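Local coordinates for protein X-PRO dipeptidase (PDB 3O5V) that probably hydrolyses Xaa-Pro dipeptides as a manganese-dependent prolidase of the M24B family, represented by its N-terminal creatinase/prolidase domain, at residues L90-D103 against I116-Q129. Residues are numbered along the deposited sequence; the frame is centred on the assembly and turned at random.
Sequences LPNTAAKTIYAEFD and IFSGQFNNLTPYVQ
I98 lies alongside the F121 ring, its CG2 over one face, 24° off the normal and 4.1 Å from the centroid: a CH-pi contact. CG1, anti to the carbonyl carbon, carries CD1 across to F117, 3.4 Å from F117 CB. The F117 ring spans further, its CZ meeting L90 CD1 edge-on at 3.7 Å, while F110 of helix 107-114 packs edge-to-face with F121 on this side. On the opposite sheet face N122 CB sits almost centrally over the Y99 ring, 3.7 Å from its centroid and 11° off the normal, with amide and ring planes 78° apart. Between the faces, five backbone hydrogen bonds fix a parallel register, T97 with Q120 through Y99 with N122. The first joins Q120 N to K96 O (2.9 Å), the last L124 N to A100 O (2.7 Å). Ahead of the strands a water lies within hydrogen-bonding distance of T93 O and A95 O and accepts from G119 N, bridging the diverging chains. Strand 97-100, helix 107-114 and the outermost strand 120-123 thus form a beta-alpha-beta crossover at one edge of the mixed sheet of the creatinase/prolidase N-terminal domain.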
ATOM      1  N   LEU A  90       6.312  -8.609  -3.627  1.00 32.37           N
ATOM      2  CA  LEU A  90       6.980  -7.503  -2.936  1.00 32.87           C
ATOM      3  C   LEU A  90       8.480  -7.788  -2.750  1.00 33.54           C
ATOM      4  O   LEU A  90       8.864  -8.945  -2.570  1.00 32.94           O
ATOM      5  CB  LEU A  90       6.336  -7.247  -1.578  1.00 32.38           C
ATOM      6  CG  LEU A  90       4.968  -6.560  -1.502  1.00 31.82           C
ATOM      7  CD1 LEU A  90       4.699  -6.211  -0.074  1.00 29.81           C
ATOM      8  CD2 LEU A  90       4.928  -5.296  -2.321  1.00 30.93           C
ATOM      9  N   PRO A  91       9.321  -6.734  -2.780  1.00 34.44           N
ATOM     10  CA  PRO A  91      10.776  -6.950  -2.624  1.00 34.98           C
ATOM     11  C   PRO A  91      11.183  -7.364  -1.211  1.00 35.79           C
ATOM     12  O   PRO A  91      12.217  -8.007  -1.029  1.00 36.17           O
ATOM     13  CB  PRO A  91      11.378  -5.580  -2.960  1.00 35.39           C
ATOM     14  CG  PRO A  91      10.238  -4.586  -2.741  1.00 35.50           C
ATOM     15  CD  PRO A  91       8.990  -5.327  -3.103  1.00 34.17           C
ATOM     16  N   ASN A  92      10.366  -7.006  -0.224  1.00 35.82           N
ATOM     17  CA  ASN A  92      10.752  -7.084   1.176  1.00 36.49           C
ATOM     18  C   ASN A  92       9.522  -7.059   2.082  1.00 36.25           C
ATOM     19  O   ASN A  92       8.629  -6.244   1.879  1.00 36.14           O
ATOM     20  CB  ASN A  92      11.661  -5.885   1.506  1.00 36.97           C
ATOM     21  CG  ASN A  92      12.221  -5.938   2.902  1.00 38.29           C
ATOM     22  OD1 ASN A  92      13.378  -6.313   3.105  1.00 43.39           O
ATOM     23  ND2 ASN A  92      11.421  -5.549   3.878  1.00 40.17           N
ATOM     24  N   THR A  93       9.476  -7.942   3.078  1.00 36.43           N
ATOM     25  CA  THR A  93       8.393  -7.909   4.072  1.00 36.78           C
ATOM     26  C   THR A  93       8.929  -7.809   5.510  1.00 36.47           C
ATOM     27  O   THR A  93       8.222  -8.107   6.473  1.00 36.04           O
ATOM     28  CB  THR A  93       7.430  -9.118   3.918  1.00 36.88           C
ATOM     29  OG1 THR A  93       8.160 -10.330   4.109  1.00 37.83           O
ATOM     30  CG2 THR A  93       6.788  -9.141   2.530  1.00 37.39           C
ATOM     31  N   ALA A  94      10.171  -7.337   5.640  1.00 36.60           N
ATOM     32  CA  ALA A  94      10.902  -7.362   6.915  1.00 36.47           C
ATOM     33  C   ALA A  94      10.820  -6.089   7.766  1.00 36.31           C
ATOM     34  O   ALA A  94      11.474  -6.012   8.813  1.00 36.51           O
ATOM     35  CB  ALA A  94      12.385  -7.759   6.675  1.00 36.52           C
ATOM     36  N   ALA A  95      10.019  -5.107   7.344  1.00 35.70           N
ATOM     37  CA  ALA A  95       9.855  -3.863   8.106  1.00 35.52           C
ATOM     38  C   ALA A  95       9.538  -4.121   9.582  1.00 35.61           C
ATOM     39  O   ALA A  95       8.676  -4.938   9.909  1.00 35.42           O
ATOM     40  CB  ALA A  95       8.774  -2.975   7.480  1.00 35.39           C
ATOM     41  N   LYS A  96      10.252  -3.430  10.463  1.00 35.85           N
ATOM     42  CA  LYS A  96      10.027  -3.556  11.905  1.00 36.32           C
ATOM     43  C   LYS A  96       8.883  -2.676  12.372  1.00 35.50           C
ATOM     44  O   LYS A  96       8.167  -3.015  13.322  1.00 35.03           O
ATOM     45  CB  LYS A  96      11.319  -3.257  12.677  1.00 37.50           C
ATOM     46  CG  LYS A  96      12.252  -4.473  12.725  1.00 40.50           C
ATOM     47  CD  LYS A  96      13.693  -4.128  13.085  1.00 45.59           C
ATOM     48  CE  LYS A  96      14.468  -5.413  13.404  1.00 48.49           C
ATOM     49  NZ  LYS A  96      15.832  -5.442  12.791  1.00 52.05           N
ATOM     50  N   THR A  97       8.716  -1.540  11.700  1.00 34.55           N
ATOM     51  CA  THR A  97       7.682  -0.585  12.046  1.00 33.72           C
ATOM     52  C   THR A  97       6.932  -0.232  10.769  1.00 32.66           C
ATOM     53  O   THR A  97       7.548   0.167   9.782  1.00 31.91           O
ATOM     54  CB  THR A  97       8.277   0.695  12.665  1.00 34.04           C
ATOM     55  OG1 THR A  97       9.156   0.349  13.750  1.00 36.33           O
ATOM     56  CG2 THR A  97       7.177   1.579  13.185  1.00 34.92           C
ATOM     57  N   ILE A  98       5.611  -0.413  10.806  1.00 31.38           N
ATOM     58  CA  ILE A  98       4.731  -0.192   9.654  1.00 29.96           C
ATOM     59  C   ILE A  98       3.644   0.825  10.001  1.00 29.97           C
ATOM     60  O   ILE A  98       3.098   0.820  11.107  1.00 30.01           O
ATOM     61  CB  ILE A  98       4.113  -1.524   9.162  1.00 29.92           C
ATOM     62  CG1 ILE A  98       5.222  -2.496   8.769  1.00 29.71           C
ATOM     63  CG2 ILE A  98       3.154  -1.320   7.980  1.00 27.94           C
ATOM     64  CD1 ILE A  98       4.745  -3.909   8.627  1.00 31.85           C
ATOM     65  N   TYR A  99       3.359   1.727   9.067  1.00 28.51           N
ATOM     66  CA  TYR A  99       2.208   2.604   9.189  1.00 28.15           C
ATOM     67  C   TYR A  99       1.066   2.167   8.264  1.00 27.41           C
ATOM     68  O   TYR A  99       1.312   1.803   7.117  1.00 27.45           O
ATOM     69  CB  TYR A  99       2.623   4.042   8.902  1.00 28.65           C
ATOM     70  CG  TYR A  99       3.209   4.720  10.119  1.00 29.46           C
ATOM     71  CD1 TYR A  99       2.448   5.622  10.861  1.00 30.16           C
ATOM     72  CD2 TYR A  99       4.511   4.444  10.540  1.00 31.45           C
ATOM     73  CE1 TYR A  99       2.966   6.244  11.985  1.00 31.19           C
ATOM     74  CE2 TYR A  99       5.045   5.063  11.679  1.00 31.06           C
ATOM     75  CZ  TYR A  99       4.264   5.958  12.389  1.00 32.42           C
ATOM     76  OH  TYR A  99       4.770   6.574  13.509  1.00 32.84           O
ATOM     77  N   ALA A 100      -0.171   2.190   8.767  1.00 26.36           N
ATOM     78  CA  ALA A 100      -1.350   1.882   7.942  1.00 26.07           C
ATOM     79  C   ALA A 100      -2.549   2.752   8.331  1.00 26.10           C
ATOM     80  O   ALA A 100      -2.544   3.366   9.394  1.00 25.92           O
ATOM     81  CB  ALA A 100      -1.702   0.377   8.020  1.00 25.92           C
ATOM     82  N   GLU A 101      -3.557   2.824   7.461  1.00 25.27           N
ATOM     83  CA  GLU A 101      -4.701   3.724   7.662  1.00 25.56           C
ATOM     84  C   GLU A 101      -5.776   3.038   8.491  1.00 26.33           C
ATOM     85  O   GLU A 101      -6.684   2.392   7.940  1.00 25.50           O
ATOM     86  CB  GLU A 101      -5.312   4.165   6.322  1.00 24.83           C
ATOM     87  CG  GLU A 101      -4.362   4.900   5.423  1.00 25.36           C
ATOM     88  CD  GLU A 101      -5.040   5.347   4.146  1.00 26.28           C
ATOM     89  OE1 GLU A 101      -5.047   4.570   3.163  1.00 25.73           O
ATOM     90  OE2 GLU A 101      -5.576   6.475   4.132  1.00 26.21           O
ATOM     91  N   PHE A 102      -5.685   3.208   9.810  1.00 27.53           N
ATOM     92  CA  PHE A 102      -6.585   2.520  10.749  1.00 29.06           C
ATOM     93  C   PHE A 102      -8.051   2.958  10.593  1.00 29.28           C
ATOM     94  O   PHE A 102      -8.958   2.201  10.966  1.00 29.43           O
ATOM     95  CB  PHE A 102      -6.124   2.726  12.200  1.00 29.17           C
ATOM     96  CG  PHE A 102      -4.916   1.898  12.619  1.00 31.29           C
ATOM     97  CD1 PHE A 102      -4.205   1.099  11.714  1.00 33.01           C
ATOM     98  CD2 PHE A 102      -4.479   1.945  13.951  1.00 33.26           C
ATOM     99  CE1 PHE A 102      -3.095   0.348  12.136  1.00 34.39           C
ATOM    100  CE2 PHE A 102      -3.376   1.212  14.381  1.00 33.59           C
ATOM    101  CZ  PHE A 102      -2.679   0.409  13.471  1.00 34.99           C
ATOM    102  N   ASP A 103      -8.289   4.152  10.034  1.00 29.47           N
ATOM    103  CA  ASP A 103      -9.673   4.594   9.757  1.00 30.30           C
ATOM    104  C   ASP A 103     -10.349   3.964   8.543  1.00 29.29           C
ATOM    105  O   ASP A 103     -11.553   4.149   8.337  1.00 29.05           O
ATOM    106  CB  ASP A 103      -9.792   6.114   9.653  1.00 31.62           C
ATOM    107  CG  ASP A 103     -10.161   6.757  10.973  1.00 35.94           C
ATOM    108  OD1 ASP A 103     -10.829   6.102  11.807  1.00 39.55           O
ATOM    109  OD2 ASP A 103      -9.771   7.920  11.173  1.00 41.16           O
ATOM    110  N   ILE A 116       1.669 -11.595   6.627  1.00 33.89           N
ATOM    111  CA  ILE A 116       2.803 -11.272   5.746  1.00 33.57           C
ATOM    112  C   ILE A 116       3.873 -10.480   6.481  1.00 33.34           C
ATOM    113  O   ILE A 116       5.067 -10.755   6.328  1.00 33.40           O
ATOM    114  CB  ILE A 116       2.337 -10.436   4.505  1.00 33.61           C
ATOM    115  CG1 ILE A 116       1.351 -11.226   3.660  1.00 33.65           C
ATOM    116  CG2 ILE A 116       3.531  -9.973   3.649  1.00 33.90           C
ATOM    117  CD1 ILE A 116       0.560 -10.365   2.707  1.00 35.19           C
ATOM    118  N   PHE A 117       3.448  -9.476   7.247  1.00 32.81           N
ATOM    119  CA  PHE A 117       4.358  -8.581   7.942  1.00 32.73           C
ATOM    120  C   PHE A 117       4.287  -8.857   9.436  1.00 33.58           C
ATOM    121  O   PHE A 117       3.212  -8.788  10.048  1.00 33.09           O
ATOM    122  CB  PHE A 117       3.988  -7.113   7.685  1.00 32.78           C
ATOM    123  CG  PHE A 117       4.027  -6.715   6.234  1.00 31.46           C
ATOM    124  CD1 PHE A 117       5.208  -6.241   5.662  1.00 30.23           C
ATOM    125  CD2 PHE A 117       2.880  -6.810   5.442  1.00 30.47           C
ATOM    126  CE1 PHE A 117       5.251  -5.867   4.317  1.00 27.83           C
ATOM    127  CE2 PHE A 117       2.910  -6.446   4.085  1.00 28.49           C
ATOM    128  CZ  PHE A 117       4.101  -5.973   3.527  1.00 29.29           C
ATOM    129  N   SER A 118       5.433  -9.153  10.029  1.00 34.62           N
ATOM    130  CA  SER A 118       5.463  -9.460  11.445  1.00 35.83           C
ATOM    131  C   SER A 118       5.784  -8.221  12.272  1.00 35.97           C
ATOM    132  O   SER A 118       5.750  -8.272  13.499  1.00 36.32           O
ATOM    133  CB  SER A 118       6.435 -10.619  11.728  1.00 36.16           C
ATOM    134  OG  SER A 118       7.747 -10.247  11.362  1.00 38.40           O
ATOM    135  N   GLY A 119       6.043  -7.095  11.601  1.00 35.67           N
ATOM    136  CA  GLY A 119       6.363  -5.840  12.285  1.00 36.08           C
ATOM    137  C   GLY A 119       5.231  -5.190  13.068  1.00 36.21           C
ATOM    138  O   GLY A 119       4.085  -5.648  13.033  1.00 36.48           O
ATOM    139  N   GLN A 120       5.566  -4.114  13.773  1.00 36.03           N
ATOM    140  CA  GLN A 120       4.612  -3.337  14.552  1.00 36.25           C
ATOM    141  C   GLN A 120       3.846  -2.358  13.670  1.00 35.21           C
ATOM    142  O   GLN A 120       4.461  -1.562  12.958  1.00 34.96           O
ATOM    143  CB  GLN A 120       5.368  -2.532  15.612  1.00 37.13           C
ATOM    144  CG  GLN A 120       4.546  -2.179  16.816  1.00 41.35           C
ATOM    145  CD  GLN A 120       4.184  -3.417  17.622  1.00 46.61           C
ATOM    146  OE1 GLN A 120       3.081  -3.524  18.149  1.00 49.61           O
ATOM    147  NE2 GLN A 120       5.116  -4.375  17.702  1.00 49.20           N
ATOM    148  N   PHE A 121       2.515  -2.387  13.755  1.00 34.27           N
ATOM    149  CA  PHE A 121       1.666  -1.470  12.989  1.00 33.91           C
ATOM    150  C   PHE A 121       1.278  -0.230  13.782  1.00 33.90           C
ATOM    151  O   PHE A 121       0.876  -0.328  14.954  1.00 33.84           O
ATOM    152  CB  PHE A 121       0.401  -2.179  12.493  1.00 33.87           C
ATOM    153  CG  PHE A 121       0.628  -3.065  11.302  1.00 34.03           C
ATOM    154  CD1 PHE A 121       0.083  -2.738  10.063  1.00 33.54           C
ATOM    155  CD2 PHE A 121       1.379  -4.231  11.418  1.00 33.14           C
ATOM    156  CE1 PHE A 121       0.283  -3.562   8.957  1.00 33.12           C
ATOM    157  CE2 PHE A 121       1.591  -5.059  10.316  1.00 34.02           C
ATOM    158  CZ  PHE A 121       1.045  -4.714   9.081  1.00 34.97           C
ATOM    159  N   ASN A 122       1.405   0.922  13.124  1.00 33.22           N
ATOM    160  CA  ASN A 122       1.055   2.229  13.689  0.50 33.30           C
ATOM    161  C   ASN A 122       0.044   2.939  12.792  1.00 33.26           C
ATOM    162  O   ASN A 122      -0.031   2.654  11.596  1.00 32.56           O
ATOM    163  CB  ASN A 122       2.301   3.110  13.836  0.50 33.30           C
ATOM    164  CG  ASN A 122       3.274   2.593  14.883  0.50 34.22           C
ATOM    165  OD1 ASN A 122       4.464   2.918  14.853  0.50 35.33           O
ATOM    166  ND2 ASN A 122       2.772   1.791  15.818  0.50 33.88           N
ATOM    167  N   ASN A 123      -0.720   3.868  13.368  1.00 33.47           N
ATOM    168  CA  ASN A 123      -1.774   4.596  12.648  1.00 34.20           C
ATOM    169  C   ASN A 123      -1.265   5.747  11.755  1.00 34.30           C
ATOM    170  O   ASN A 123      -0.624   6.677  12.234  1.00 33.32           O
ATOM    171  CB  ASN A 123      -2.813   5.125  13.651  1.00 34.28           C
ATOM    172  CG  ASN A 123      -4.096   5.622  12.990  1.00 35.57           C
ATOM    173  OD1 ASN A 123      -4.938   6.243  13.650  1.00 39.82           O
ATOM    174  ND2 ASN A 123      -4.265   5.348  11.712  1.00 33.99           N
ATOM    175  N   LEU A 124      -1.588   5.667  10.465  1.00 35.00           N
ATOM    176  CA  LEU A 124      -1.235   6.678   9.461  1.00 36.23           C
ATOM    177  C   LEU A 124      -2.235   7.820   9.336  1.00 37.21           C
ATOM    178  O   LEU A 124      -1.966   8.816   8.655  1.00 37.04           O
ATOM    179  CB  LEU A 124      -1.183   6.035   8.081  1.00 36.29           C
ATOM    180  CG  LEU A 124       0.115   5.858   7.316  1.00 36.80           C
ATOM    181  CD1 LEU A 124      -0.204   5.176   5.974  1.00 35.76           C
ATOM    182  CD2 LEU A 124       0.886   7.168   7.135  1.00 35.52           C
ATOM    183  N   THR A 125      -3.404   7.678   9.947  1.00 38.61           N
ATOM    184  CA  THR A 125      -4.474   8.635   9.678  1.00 39.90           C
ATOM    185  C   THR A 125      -4.152  10.082  10.126  1.00 39.78           C
ATOM    186  O   THR A 125      -4.560  11.015   9.440  1.00 40.19           O
ATOM    187  CB  THR A 125      -5.891   8.109  10.089  1.00 40.50           C
ATOM    188  OG1 THR A 125      -5.928   7.841  11.497  1.00 42.89           O
ATOM    189  CG2 THR A 125      -6.229   6.809   9.292  1.00 40.28           C
ATOM    190  N   PRO A 126      -3.375  10.269  11.229  1.00 39.89           N
ATOM    191  CA  PRO A 126      -2.903  11.626  11.532  1.00 39.83           C
ATOM    192  C   PRO A 126      -2.086  12.247  10.392  1.00 39.39           C
ATOM    193  O   PRO A 126      -2.288  13.416  10.072  1.00 39.48           O
ATOM    194  CB  PRO A 126      -2.025  11.429  12.777  1.00 39.76           C
ATOM    195  CG  PRO A 126      -2.637  10.252  13.463  1.00 40.46           C
ATOM    196  CD  PRO A 126      -3.051   9.333  12.331  1.00 39.99           C
ATOM    197  N   TYR A 127      -1.185  11.480   9.782  1.00 39.08           N
ATOM    198  CA  TYR A 127      -0.444  12.001   8.633  1.00 39.40           C
ATOM    199  C   TYR A 127      -1.394  12.338   7.476  1.00 39.36           C
ATOM    200  O   TYR A 127      -1.323  13.428   6.901  1.00 38.82           O
ATOM    201  CB  TYR A 127       0.657  11.037   8.160  1.00 39.52           C
ATOM    202  CG  TYR A 127       1.387  11.574   6.946  1.00 40.37           C
ATOM    203  CD1 TYR A 127       2.492  12.417   7.094  1.00 41.52           C
ATOM    204  CD2 TYR A 127       0.947  11.275   5.649  1.00 41.50           C
ATOM    205  CE1 TYR A 127       3.161  12.938   5.983  1.00 40.79           C
ATOM    206  CE2 TYR A 127       1.605  11.793   4.528  1.00 41.87           C
ATOM    207  CZ  TYR A 127       2.710  12.625   4.708  1.00 42.40           C
ATOM    208  OH  TYR A 127       3.371  13.133   3.618  1.00 41.42           O
ATOM    209  N   VAL A 128      -2.276  11.398   7.140  1.00 39.87           N
ATOM    210  CA  VAL A 128      -3.230  11.571   6.042  1.00 40.61           C
ATOM    211  C   VAL A 128      -4.110  12.810   6.236  1.00 41.71           C
ATOM    212  O   VAL A 128      -4.193  13.656   5.351  1.00 41.82           O
ATOM    213  CB  VAL A 128      -4.066  10.290   5.824  1.00 40.31           C
ATOM    214  CG1 VAL A 128      -5.281  10.541   4.916  1.00 39.94           C
ATOM    215  CG2 VAL A 128      -3.167   9.195   5.247  1.00 40.34           C
ATOM    216  N   GLN A 129      -4.731  12.931   7.405  1.00 43.23           N
ATOM    217  CA  GLN A 129      -5.565  14.093   7.712  1.00 44.89           C
ATOM    218  C   GLN A 129      -4.806  15.437   7.588  1.00 45.44           C
ATOM    219  O   GLN A 129      -5.396  16.450   7.205  1.00 45.65           O
ATOM    220  CB  GLN A 129      -6.219  13.937   9.093  1.00 45.21           C
ATOM    221  CG  GLN A 129      -7.398  12.957   9.121  1.00 46.61           C
ATOM    222  CD  GLN A 129      -7.735  12.458  10.528  1.00 49.73           C
ATOM    223  OE1 GLN A 129      -8.766  11.810  10.743  1.00 51.33           O
ATOM    224  NE2 GLN A 129      -6.864  12.749  11.488  1.00 50.40           N
TER
HETATM  225  O   HOH W   1       7.119  -6.881   8.781  1.00 37.29           O
HETATM  226  O   HOH W   2       7.522 -10.113   8.139  1.00 37.47           O
HETATM  227  O   HOH W   3       9.513  -7.571  11.493  1.00 46.25           O
HETATM  228  O   HOH W   4       7.066   5.099  14.867  1.00 42.46           O